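Alcohol dehydrogenase, zinc-containing (Streptococcus pneumoniae serotype 2, PDB 5YLN) probably catalyses the zinc-dependent, NAD+-linked oxidation of alcohols. Local coordinates at residues Leu188-Ala191 with Gln192-Ser195. Sequence-based numbering, arbitrary orientation.
Sequences LLTA and QFYS
Gln192 runs back along the helix and crosses the Leu188 side chain at a slant, with Gln192 NE2 3.9 Å from Leu188 CG. The same nitrogen donates to the Leu188 carbonyl, Gln192 NE2 to Leu188 O measuring 2.9 Å, in an almost straight bond (175°). The acceptor lies in the plane of the Gln192 amide, whereas the donor sits well above the Leu188 carbonyl plane. With CG beside its own backbone N (chi1 -70°) and the chain extended beyond it, the side chain reaches back four residues to this oxygen. Phe215 O takes a second hydrogen bond from NE2, and the two acceptors together hold the amide against turning.

The backbone meanwhile tightens from alpha-helical to 3-10 spacing, each bond running to the residue three places earlier. Phe193 N hydrogen-bonds to Thr190 O at 3.1 Å and Tyr194 N to Ala191 O at 3.1 Å, while the bond from Gln192 N to Leu189 O is weak. Phe193 passes aslant Thr190 with its CD2-CE2 side, Phe193 CE2 lying 4.2 Å from Thr190 CG2 and Phe193 CD2 3.4 Å from Thr190 O. Tyr194 instead hydrogen-bonds through OH to Tyr160 OH on helix 157-165.

Here the chain passes from helix 182-191 into the 3-10 segment 192-193, on the connection between strands 174-178 and 198-203 in the beta-alpha-beta crossover of a Rossmann fold.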
# COMPACT_ATOMS: atom_id res chain seq x y z
N LEU A 188 -15.78 10.30 6.46
CA LEU A 188 -17.01 10.36 5.69
C LEU A 188 -17.24 11.77 5.13
O LEU A 188 -17.61 11.92 3.96
CB LEU A 188 -18.18 9.94 6.57
CG LEU A 188 -19.59 10.07 6.00
CD1 LEU A 188 -19.76 9.22 4.72
CD2 LEU A 188 -20.62 9.67 7.06
N LEU A 189 -17.01 12.80 5.95
CA LEU A 189 -17.24 14.16 5.48
C LEU A 189 -16.26 14.53 4.36
O LEU A 189 -16.66 15.13 3.36
CB LEU A 189 -17.11 15.16 6.63
CG LEU A 189 -18.21 15.04 7.69
CD1 LEU A 189 -17.91 15.97 8.84
CD2 LEU A 189 -19.57 15.35 7.10
N THR A 190 -14.98 14.23 4.55
CA THR A 190 -14.01 14.65 3.55
C THR A 190 -13.99 13.75 2.32
O THR A 190 -13.55 14.21 1.26
CB THR A 190 -12.61 14.73 4.18
OG1 THR A 190 -12.20 13.44 4.65
CG2 THR A 190 -12.60 15.72 5.34
N ALA A 191 -14.46 12.50 2.43
CA ALA A 191 -14.57 11.66 1.24
C ALA A 191 -15.55 12.25 0.25
O ALA A 191 -15.48 11.95 -0.95
CB ALA A 191 -15.00 10.23 1.58
N GLN A 192 -16.53 13.02 0.73
CA GLN A 192 -17.51 13.60 -0.17
C GLN A 192 -16.94 14.73 -1.02
O GLN A 192 -17.58 15.12 -1.99
CB GLN A 192 -18.72 14.08 0.63
CG GLN A 192 -19.52 12.93 1.18
CD GLN A 192 -20.53 13.33 2.26
OE1 GLN A 192 -21.61 13.82 1.96
NE2 GLN A 192 -20.18 13.08 3.52
N PHE A 193 -15.76 15.26 -0.68
CA PHE A 193 -15.08 16.18 -1.60
C PHE A 193 -14.83 15.53 -2.96
O PHE A 193 -14.70 16.25 -3.95
CB PHE A 193 -13.72 16.62 -1.04
CG PHE A 193 -13.80 17.58 0.13
CD1 PHE A 193 -14.80 18.53 0.21
CD2 PHE A 193 -12.82 17.55 1.12
CE1 PHE A 193 -14.85 19.41 1.28
CE2 PHE A 193 -12.87 18.42 2.19
CZ PHE A 193 -13.88 19.36 2.27
N TYR A 194 -14.76 14.20 -3.03
CA TYR A 194 -14.46 13.49 -4.27
C TYR A 194 -15.65 12.75 -4.86
O TYR A 194 -15.46 11.93 -5.76
CB TYR A 194 -13.30 12.51 -4.05
CG TYR A 194 -11.99 13.23 -3.84
CD1 TYR A 194 -11.30 13.73 -4.92
CD2 TYR A 194 -11.48 13.45 -2.57
CE1 TYR A 194 -10.12 14.40 -4.75
CE2 TYR A 194 -10.29 14.13 -2.40
CZ TYR A 194 -9.62 14.60 -3.49
OH TYR A 194 -8.43 15.27 -3.33
N SER A 195 -16.86 13.00 -4.38
CA SER A 195 -18.09 12.46 -4.97
C SER A 195 -18.03 10.97 -5.31
O SER A 195 -18.35 10.58 -6.44
CB SER A 195 -18.48 13.27 -6.19
OG SER A 195 -18.58 14.65 -5.85